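Local coordinates for putative glycoside hydrolase (Bacteroides thetaiotaomicron VPI-5482, PDB 3HBZ), which is of uncertain function but binds calcium and, as a putative glycoside hydrolase, may play a role in carbohydrate metabolism, at residues T41-L46 with D67-Q72; Y242-E247 with N307-F312; S268-D273 with L286-L291. All coordinates share one frame; numbering follows the deposited sequence. Where two conformers were deposited one is given.

Interaction 1. Residues T41-L46 with D67-Q72; sequences TDISSL and DFHSPQ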
loop_
_atom_site.group_PDB
_atom_site.type_symbol
_atom_site.label_atom_id
_atom_site.label_comp_id
_atom_site.label_asym_id
_atom_site.label_seq_id
_atom_site.Cartn_x
_atom_site.Cartn_y
_atom_site.Cartn_z
ATOM N N THR A 41 -1.422 -21.672 9.873
ATOM C CA THR A 41 -2.444 -21.381 10.902
ATOM C C THR A 41 -3.773 -21.930 10.422
ATOM O O THR A 41 -4.075 -21.841 9.244
ATOM C CB THR A 41 -2.598 -19.865 11.127
ATOM O OG1 THR A 41 -1.303 -19.316 11.337
ATOM C CG2 THR A 41 -3.506 -19.519 12.327
ATOM N N ASP A 42 -4.545 -22.520 11.332
ATOM C CA ASP A 42 -5.899 -22.969 11.037
ATOM C C ASP A 42 -6.823 -21.756 10.984
ATOM O O ASP A 42 -6.976 -21.024 11.983
ATOM C CB ASP A 42 -6.376 -23.960 12.110
ATOM C CG ASP A 42 -7.602 -24.769 11.676
ATOM O OD1 ASP A 42 -8.566 -24.174 11.139
ATOM O OD2 ASP A 42 -7.605 -26.005 11.890
ATOM N N ILE A 43 -7.432 -21.522 9.825
ATOM C CA ILE A 43 -8.321 -20.368 9.695
ATOM C C ILE A 43 -9.832 -20.713 9.635
ATOM O O ILE A 43 -10.652 -19.813 9.382
ATOM C CB ILE A 43 -7.908 -19.485 8.511
ATOM C CG1 ILE A 43 -8.111 -20.205 7.180
ATOM C CG2 ILE A 43 -6.445 -19.039 8.697
ATOM C CD1 ILE A 43 -7.811 -19.369 5.963
ATOM N N SER A 44 -10.176 -21.987 9.904
ATOM C CA SER A 44 -11.557 -22.492 9.846
ATOM C C SER A 44 -12.419 -22.010 10.990
ATOM O O SER A 44 -13.631 -22.171 10.948
ATOM C CB SER A 44 -11.599 -24.036 9.904
ATOM O OG SER A 44 -10.970 -24.636 8.792
ATOM N N SER A 45 -11.807 -21.479 12.041
ATOM C CA SER A 45 -12.554 -21.136 13.224
ATOM C C SER A 45 -11.885 -20.051 14.046
ATOM O O SER A 45 -11.735 -20.180 15.259
ATOM C CB SER A 45 -12.743 -22.392 14.081
ATOM O OG SER A 45 -13.638 -22.126 15.133
ATOM N N LEU A 46 -11.554 -18.952 13.401
ATOM C CA LEU A 46 -10.960 -17.805 14.078
ATOM C C LEU A 46 -12.056 -16.897 14.618
ATOM O O LEU A 46 -13.154 -16.807 14.050
ATOM C CB LEU A 46 -10.076 -17.042 13.103
ATOM C CG LEU A 46 -8.902 -17.811 12.510
ATOM C CD1 LEU A 46 -8.257 -17.010 11.359
ATOM C CD2 LEU A 46 -7.874 -18.151 13.595
ATOM N N ASP A 67 -15.444 -19.115 9.833
ATOM C CA ASP A 67 -14.593 -19.767 8.843
ATOM C C ASP A 67 -14.110 -18.710 7.851
ATOM O O ASP A 67 -14.908 -18.164 7.077
ATOM C CB ASP A 67 -15.386 -20.858 8.100
ATOM C CG ASP A 67 -14.504 -21.710 7.210
ATOM O OD1 ASP A 67 -13.307 -21.357 7.022
ATOM O OD2 ASP A 67 -14.992 -22.740 6.706
ATOM N N PHE A 68 -12.811 -18.411 7.896
ATOM C CA PHE A 68 -12.223 -17.361 7.078
ATOM C C PHE A 68 -11.504 -17.904 5.812
ATOM O O PHE A 68 -10.725 -17.215 5.158
ATOM C CB PHE A 68 -11.290 -16.515 7.938
ATOM C CG PHE A 68 -12.024 -15.581 8.851
ATOM C CD1 PHE A 68 -12.397 -14.325 8.411
ATOM C CD2 PHE A 68 -12.401 -15.977 10.131
ATOM C CE1 PHE A 68 -13.101 -13.466 9.247
ATOM C CE2 PHE A 68 -13.113 -15.119 10.968
ATOM C CZ PHE A 68 -13.455 -13.872 10.535
ATOM N N HIS A 69 -11.803 -19.133 5.439
ATOM C CA HIS A 69 -11.463 -19.578 4.099
ATOM C C HIS A 69 -11.955 -18.577 3.026
ATOM O O HIS A 69 -11.258 -18.346 2.039
ATOM C CB HIS A 69 -11.968 -20.987 3.872
ATOM C CG HIS A 69 -11.062 -22.024 4.454
ATOM N ND1 HIS A 69 -11.273 -22.586 5.697
ATOM C CD2 HIS A 69 -9.903 -22.551 3.988
ATOM C CE1 HIS A 69 -10.297 -23.445 5.950
ATOM N NE2 HIS A 69 -9.457 -23.445 4.930
ATOM N N SER A 70 -13.124 -17.974 3.254
ATOM C CA SER A 70 -13.596 -16.847 2.458
ATOM C C SER A 70 -13.817 -15.668 3.361
ATOM O O SER A 70 -14.094 -15.846 4.544
ATOM C CB SER A 70 -14.921 -17.156 1.788
ATOM O OG SER A 70 -14.729 -18.063 0.753
ATOM N N PRO A 71 -13.721 -14.449 2.809
ATOM C CA PRO A 71 -13.900 -13.276 3.663
ATOM C C PRO A 71 -15.298 -13.257 4.249
ATOM O O PRO A 71 -16.221 -13.751 3.623
ATOM C CB PRO A 71 -13.714 -12.098 2.704
ATOM C CG PRO A 71 -12.879 -12.643 1.585
ATOM C CD PRO A 71 -13.378 -14.065 1.424
ATOM N N GLN A 72 -15.422 -12.699 5.444
ATOM C CA GLN A 72 -16.646 -12.722 6.210
ATOM C C GLN A 72 -17.038 -11.291 6.471
ATOM O O GLN A 72 -16.164 -10.456 6.741
ATOM C CB GLN A 72 -16.387 -13.413 7.558
ATOM C CG GLN A 72 -16.005 -14.859 7.434
ATOM C CD GLN A 72 -17.129 -15.677 6.848
ATOM O OE1 GLN A 72 -18.255 -15.620 7.309
ATOM N NE2 GLN A 72 -16.827 -16.419 5.814
#
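Two loops of the small N-terminal mixed sheet are joined where Ile43 and Ser44 meet an Asx turn built by Asp67, Phe68 and His69. The joining bond is backbone to backbone: Phe68 N donates to Ile43 O at 3.0 Å, nearly straight at 164°. On the 67-72 side, Asp67 OD1 accepts two hydrogen bonds from His69. Its syn lone pair receives His69 ND1 at 2.7 Å, in the ring plane, while His69 N reaches the same oxygen from above the carboxylate plane. The ND1 bond helps fix the rotation of the imidazole, while the bond from His69 N holds the carboxylate in place. The flat side of the ring receives Ile43: CG1 sits over the ring centre, 4.1 Å from the centroid and 8° off the normal. CG1 stands between backbone N and carbonyl carbon (chi1 67°). Ser44 OG lies at the rim of the same ring, 3.2 Å from His69 CE1. Next to this, Leu46 CB packs on Phe68 CD2 at 3.9 Å, and Leu46 O lies at the edge of that ring, in its plane. Ile43 and Phe68 are both buried and also touch Val91 of strand 84-92. Asp42 OD1 accepts from Ser44 N at 3.0 Å, so each loop, one following strand 32-36 and the other strand 57-59, carries its own Asx turn.

Interaction 2. Residues Y242-E247 with N307-F312; sequences YAIMYE and NVAIVF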
loop_
_atom_site.group_PDB
_atom_site.type_symbol
_atom_site.label_atom_id
_atom_site.label_comp_id
_atom_site.label_asym_id
_atom_site.label_seq_id
_atom_site.Cartn_x
_atom_site.Cartn_y
_atom_site.Cartn_z
ATOM N N TYR A 242 11.870 0.916 -6.392
ATOM C CA TYR A 242 12.757 0.422 -5.392
ATOM C C TYR A 242 12.091 -0.635 -4.529
ATOM O O TYR A 242 10.870 -0.844 -4.622
ATOM C CB TYR A 242 13.328 1.575 -4.594
ATOM C CG TYR A 242 12.366 2.400 -3.763
ATOM C CD1 TYR A 242 12.132 2.088 -2.424
ATOM C CD2 TYR A 242 11.754 3.509 -4.285
ATOM C CE1 TYR A 242 11.298 2.883 -1.613
ATOM C CE2 TYR A 242 10.861 4.305 -3.496
ATOM C CZ TYR A 242 10.664 3.993 -2.156
ATOM O OH TYR A 242 9.842 4.774 -1.356
ATOM N N ALA A 243 12.910 -1.331 -3.741
ATOM C CA ALA A 243 12.455 -2.325 -2.777
ATOM C C ALA A 243 13.394 -2.285 -1.587
ATOM O O ALA A 243 14.582 -1.937 -1.730
ATOM C CB ALA A 243 12.400 -3.749 -3.389
ATOM N N ILE A 244 12.843 -2.557 -0.406
ATOM C CA ILE A 244 13.613 -2.560 0.846
ATOM C C ILE A 244 13.243 -3.818 1.643
ATOM O O ILE A 244 12.159 -4.371 1.494
ATOM C CB ILE A 244 13.379 -1.298 1.669
ATOM C CG1 ILE A 244 11.874 -1.114 1.981
ATOM C CG2 ILE A 244 13.890 -0.074 0.937
ATOM C CD1 ILE A 244 11.537 0.157 2.813
HETATM N N MSE A 245 14.197 -4.293 2.418
HETATM C CA MSE A 245 14.013 -5.344 3.405
HETATM C C MSE A 245 14.539 -4.766 4.716
HETATM O O MSE A 245 15.659 -4.203 4.765
HETATM C CB MSE A 245 14.819 -6.553 3.053
HETATM C CG MSE A 245 14.443 -7.762 3.878
HETATM SE SE MSE A 245 15.597 -9.191 3.473
HETATM C CE MSE A 245 14.606 -10.614 4.406
ATOM N N TYR A 246 13.725 -4.866 5.757
ATOM C CA TYR A 246 14.120 -4.434 7.087
ATOM C C TYR A 246 13.598 -5.357 8.176
ATOM O O TYR A 246 12.587 -6.035 8.024
ATOM C CB TYR A 246 13.614 -2.995 7.351
ATOM C CG TYR A 246 12.112 -2.854 7.278
ATOM C CD1 TYR A 246 11.454 -2.674 6.066
ATOM C CD2 TYR A 246 11.324 -2.934 8.434
ATOM C CE1 TYR A 246 10.050 -2.516 6.006
ATOM C CE2 TYR A 246 9.909 -2.809 8.373
ATOM C CZ TYR A 246 9.287 -2.594 7.185
ATOM O OH TYR A 246 7.893 -2.532 7.177
ATOM N N GLU A 247 14.300 -5.344 9.295
ATOM C CA GLU A 247 13.916 -6.074 10.462
ATOM C C GLU A 247 12.880 -5.278 11.298
ATOM O O GLU A 247 13.082 -4.100 11.592
ATOM C CB GLU A 247 15.157 -6.320 11.319
ATOM C CG GLU A 247 14.825 -7.160 12.549
ATOM C CD GLU A 247 16.064 -7.569 13.352
ATOM O OE1 GLU A 247 17.188 -7.331 12.870
ATOM O OE2 GLU A 247 15.881 -8.155 14.448
ATOM N N ASN A 307 10.449 -7.642 6.971
ATOM C CA ASN A 307 9.490 -7.211 6.009
ATOM C C ASN A 307 10.194 -6.790 4.750
ATOM O O ASN A 307 11.335 -6.278 4.775
ATOM C CB ASN A 307 8.722 -5.980 6.517
ATOM C CG ASN A 307 7.651 -6.314 7.537
ATOM O OD1 ASN A 307 7.525 -7.463 7.982
ATOM N ND2 ASN A 307 6.869 -5.287 7.924
ATOM N N VAL A 308 9.460 -6.911 3.648
ATOM C CA VAL A 308 9.895 -6.393 2.385
ATOM C C VAL A 308 8.821 -5.457 1.892
ATOM O O VAL A 308 7.619 -5.738 2.066
ATOM C CB VAL A 308 10.136 -7.515 1.331
ATOM C CG1 VAL A 308 10.266 -6.874 -0.068
ATOM C CG2 VAL A 308 11.431 -8.306 1.692
ATOM N N ALA A 309 9.254 -4.347 1.291
ATOM C CA ALA A 309 8.394 -3.451 0.518
ATOM C C ALA A 309 8.928 -3.283 -0.893
ATOM O O ALA A 309 10.153 -3.241 -1.110
ATOM C CB ALA A 309 8.304 -2.050 1.193
ATOM N N ILE A 310 8.003 -3.132 -1.836
ATOM C CA ILE A 310 8.275 -2.755 -3.217
ATOM C C ILE A 310 7.493 -1.470 -3.425
ATOM O O ILE A 310 6.316 -1.369 -3.008
ATOM C CB ILE A 310 7.797 -3.819 -4.219
ATOM C CG1 ILE A 310 8.606 -5.115 -4.088
ATOM C CG2 ILE A 310 7.842 -3.293 -5.708
ATOM C CD1 ILE A 310 7.913 -6.322 -4.725
ATOM N N VAL A 311 8.141 -0.497 -4.044
ATOM C CA VAL A 311 7.546 0.814 -4.274
ATOM C C VAL A 311 7.818 1.311 -5.696
ATOM O O VAL A 311 8.984 1.235 -6.190
ATOM C CB VAL A 311 8.143 1.861 -3.311
ATOM C CG1 VAL A 311 7.413 3.199 -3.523
ATOM C CG2 VAL A 311 8.074 1.380 -1.848
ATOM N N PHE A 312 6.744 1.785 -6.336
ATOM C CA PHE A 312 6.756 2.462 -7.625
ATOM C C PHE A 312 6.188 3.860 -7.460
ATOM O O PHE A 312 5.188 4.040 -6.758
ATOM C CB PHE A 312 5.887 1.751 -8.637
ATOM C CG PHE A 312 6.151 0.275 -8.747
ATOM C CD1 PHE A 312 7.206 -0.174 -9.510
ATOM C CD2 PHE A 312 5.323 -0.631 -8.135
ATOM C CE1 PHE A 312 7.474 -1.519 -9.626
ATOM C CE2 PHE A 312 5.564 -2.011 -8.250
ATOM C CZ PHE A 312 6.631 -2.441 -8.990
#
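Strands 242-247 and 307-312 run antiparallel, their axes 166° apart in direction and 4.6 Å apart at closest approach. Three hydrogen-bonded pairs, Tyr242 with Val311, Ile244 with Ala309 and Tyr246 with Asn307, alternate with two non-hydrogen-bonded pairs, Ala243 with Ile310 and Met245 with Val308. The shortest of the six bonds is Val311 N to Tyr242 O at 2.8 Å. The non-hydrogen-bonded pairs add CA-H...O contacts, such as Ala243 CA to Ala309 O at 3.0 Å.

The two tyrosines lean over the partner strand. In Tyr242, CG stands between the backbone N and the carbonyl carbon (chi1 65°), and the ring lies with one face over Val311: Val311 CB is 3.6 Å from the ring centroid, 17° off the normal, and CG1 and CG2 touch CE2 and CE1. Tyr246 likewise has a face over Asn307 CB, 3.9 Å from the ring centroid, but these two side chains cross at a slant; in both pairs the carbon is offset toward the rim. The Tyr246 hydroxyl is held by Phe202 O outside the two strands. Between the rings, Ile244 CG1 meets Ala309 CB at 3.8 Å. On the other face the selenomethionine Met245 crosses Val308, CG to CG2 at 3.8 Å, beside Ala243 CB on Ile310 CG1. Phe202 of strand 200-205 also packs against Tyr242, Ala309 and Val311.

An alanine at Tyr242 would probably leave the isopropyl group of Val311 without the ring lying over it and open a gap beside Phe202. Ala243, Met245 and Val308 bond through their backbones to the flanking strands, which implies a buried junction held by backbone hydrogen bonds, with mainly apolar contacts between side chains.

Interaction 3. Residues S268-D273 with L286-L291; sequences SIARID and LPFHML. With PEG (di(hydroxyethyl)ether), chain T.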
loop_
_atom_site.group_PDB
_atom_site.type_symbol
_atom_site.label_atom_id
_atom_site.label_comp_id
_atom_site.label_asym_id
_atom_site.label_seq_id
_atom_site.Cartn_x
_atom_site.Cartn_y
_atom_site.Cartn_z
ATOM N N SER A 268 18.612 -4.412 3.463
ATOM C CA SER A 268 18.828 -4.552 2.035
ATOM C C SER A 268 17.984 -3.544 1.256
ATOM O O SER A 268 16.872 -3.175 1.678
ATOM C CB SER A 268 18.508 -5.987 1.608
ATOM O OG SER A 268 18.814 -6.178 0.252
ATOM N N ILE A 269 18.552 -3.046 0.159
ATOM C CA ILE A 269 17.868 -2.128 -0.737
ATOM C C ILE A 269 18.143 -2.447 -2.203
ATOM O O ILE A 269 19.291 -2.660 -2.572
ATOM C CB ILE A 269 18.323 -0.711 -0.515
ATOM C CG1 ILE A 269 18.124 -0.339 0.956
ATOM C CG2 ILE A 269 17.500 0.226 -1.421
ATOM C CD1 ILE A 269 18.616 1.116 1.331
ATOM N N ALA A 270 17.092 -2.500 -3.024
ATOM C CA ALA A 270 17.211 -2.549 -4.496
ATOM C C ALA A 270 16.610 -1.234 -5.040
ATOM O O ALA A 270 15.612 -0.726 -4.501
ATOM C CB ALA A 270 16.453 -3.743 -5.041
ATOM N N ARG A 271 17.236 -0.632 -6.047
ATOM C CA ARG A 271 16.751 0.672 -6.576
ATOM C C ARG A 271 17.244 0.933 -7.987
ATOM O O ARG A 271 18.418 0.724 -8.302
ATOM C CB ARG A 271 17.224 1.806 -5.695
ATOM C CG ARG A 271 16.575 3.118 -5.994
ATOM C CD ARG A 271 16.916 4.121 -4.932
ATOM N NE ARG A 271 16.059 5.294 -5.038
ATOM C CZ ARG A 271 16.315 6.476 -4.493
ATOM N NH1 ARG A 271 17.407 6.677 -3.772
ATOM N NH2 ARG A 271 15.445 7.459 -4.648
ATOM N N ILE A 272 16.346 1.400 -8.846
ATOM C CA ILE A 272 16.715 1.680 -10.234
ATOM C C ILE A 272 17.733 2.833 -10.242
ATOM O O ILE A 272 17.569 3.831 -9.524
ATOM C CB ILE A 272 15.457 1.988 -11.114
ATOM C CG1 ILE A 272 15.826 1.931 -12.619
ATOM C CG2 ILE A 272 14.818 3.332 -10.687
ATOM C CD1 ILE A 272 14.601 1.566 -13.598
ATOM N N ASP A 273 18.775 2.683 -11.055
ATOM C CA ASP A 273 19.778 3.734 -11.237
ATOM C C ASP A 273 19.926 4.213 -12.684
ATOM O O ASP A 273 20.735 5.093 -12.933
ATOM C CB ASP A 273 21.163 3.284 -10.714
ATOM C CG ASP A 273 21.765 2.124 -11.527
ATOM O OD1 ASP A 273 21.096 1.561 -12.445
ATOM O OD2 ASP A 273 22.926 1.764 -11.260
ATOM N N LEU A 286 16.853 -5.274 -10.763
ATOM C CA LEU A 286 17.521 -4.511 -9.728
ATOM C C LEU A 286 18.038 -5.446 -8.670
ATOM O O LEU A 286 17.253 -6.076 -8.001
ATOM C CB LEU A 286 16.525 -3.539 -9.107
ATOM C CG LEU A 286 15.743 -2.709 -10.126
ATOM C CD1 LEU A 286 14.739 -1.845 -9.353
ATOM C CD2 LEU A 286 16.674 -1.895 -11.062
ATOM N N PRO A 287 19.366 -5.529 -8.502
ATOM C CA PRO A 287 19.850 -6.365 -7.430
ATOM C C PRO A 287 19.605 -5.777 -6.047
ATOM O O PRO A 287 19.737 -4.555 -5.835
ATOM C CB PRO A 287 21.352 -6.480 -7.710
ATOM C CG PRO A 287 21.691 -5.231 -8.466
ATOM C CD PRO A 287 20.448 -4.811 -9.200
ATOM N N PHE A 288 19.246 -6.650 -5.104
ATOM C CA PHE A 288 19.210 -6.240 -3.707
ATOM C C PHE A 288 20.655 -6.136 -3.199
ATOM O O PHE A 288 21.463 -7.025 -3.420
ATOM C CB PHE A 288 18.394 -7.232 -2.867
ATOM C CG PHE A 288 16.893 -6.980 -2.922
ATOM C CD1 PHE A 288 16.148 -7.413 -4.006
ATOM C CD2 PHE A 288 16.244 -6.353 -1.883
ATOM C CE1 PHE A 288 14.806 -7.220 -4.062
ATOM C CE2 PHE A 288 14.876 -6.156 -1.935
ATOM C CZ PHE A 288 14.172 -6.591 -3.041
ATOM N N HIS A 289 20.985 -4.998 -2.618
ATOM C CA HIS A 289 22.279 -4.805 -1.996
ATOM C C HIS A 289 22.138 -5.102 -0.486
ATOM O O HIS A 289 21.376 -4.423 0.149
ATOM C CB HIS A 289 22.688 -3.343 -2.094
ATOM C CG HIS A 289 23.076 -2.885 -3.461
ATOM N ND1 HIS A 289 24.303 -2.316 -3.725
ATOM C CD2 HIS A 289 22.374 -2.828 -4.619
ATOM C CE1 HIS A 289 24.358 -1.970 -5.003
ATOM N NE2 HIS A 289 23.205 -2.282 -5.572
HETATM N N MSE A 290 22.904 -6.030 0.101
HETATM C CA MSE A 290 22.884 -6.126 1.549
HETATM C C MSE A 290 23.797 -5.055 2.134
HETATM O O MSE A 290 24.969 -4.976 1.786
HETATM C CB MSE A 290 23.278 -7.493 2.043
HETATM C CG MSE A 290 22.922 -7.696 3.532
HETATM SE SE MSE A 290 23.140 -9.495 4.054
HETATM C CE MSE A 290 25.025 -9.796 3.846
ATOM N N LEU A 291 23.246 -4.245 3.029
ATOM C CA LEU A 291 23.944 -3.067 3.553
ATOM C C LEU A 291 25.087 -3.390 4.473
ATOM O O LEU A 291 25.124 -4.464 5.120
ATOM C CB LEU A 291 22.958 -2.154 4.290
ATOM C CG LEU A 291 21.753 -1.710 3.446
ATOM C CD1 LEU A 291 20.862 -0.789 4.276
ATOM C CD2 LEU A 291 22.189 -1.025 2.139
HETATM C C1 PEG T . 19.567 4.619 -1.578
HETATM O O1 PEG T . 20.003 4.704 -2.958
HETATM C C2 PEG T . 20.095 5.761 -0.692
HETATM O O2 PEG T . 20.582 5.262 0.569
HETATM C C3 PEG T . 21.159 6.268 1.421
HETATM O O HOH W 1 19.541 -2.073 -7.061
#
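Phe288 turns one face to Ala270 and its edge to Ser268. Ala270 CB stands over the ring centre, 3.8 Å from the centroid and 9° off the normal, a CH-pi contact. Ser268 OG lies in the ring plane, 3.3 Å from Phe288 CD2; with OG anti to the backbone N (chi1 -175°) it also comes within 3.1 Å of His289 O, a weak bond. At one end Leu286 brings its branched tip against the backbone of Ile272, Leu286 CD1 to Ile272 N at 3.7 Å. At the other end the CD1 atoms of Ile269 and Leu291 meet at 4.2 Å. The backbones pair at Ile269 and His289, with His289 N to Ile269 O at 2.9 Å. Farther along, a water bridges the strands, accepting from Arg271 N and donating to Pro287 O. The Arg271 guanidinium is salt-bridged to Asp240 and in cation-pi contact with Phe261, while NH1 makes a weak bond to a diethylene glycol probably left from crystallisation. The contact joins the two arms of the hairpin 266-271 and 281-290, which lies between strand 240-247, bonded to the first arm, and strand 210-220, bonded to the second.

In the fold
Interaction 2 is the core contact, every touching residue buried, whereas interactions 1 and 3 are partly buried, with several exposed residues. Interactions 2 and 3 belong to the same strand system: strands 240-247 and 266-271 are neighbours, linked by probable hydrogen bonds, Ala243 N to Ala270 O at 2.9 Å among them, and Ala243 CB packs on the Phe288 ring. Their centres are about 10 Å apart. Interaction 1 stands alone, its centre about 28 Å from that of interaction 2, in loops of the separate N-terminal sheet. The chemistry follows: an unbroken ladder inside, a water-bridged hairpin nearer the surface, and Asx turns with one direct backbone bond between loops.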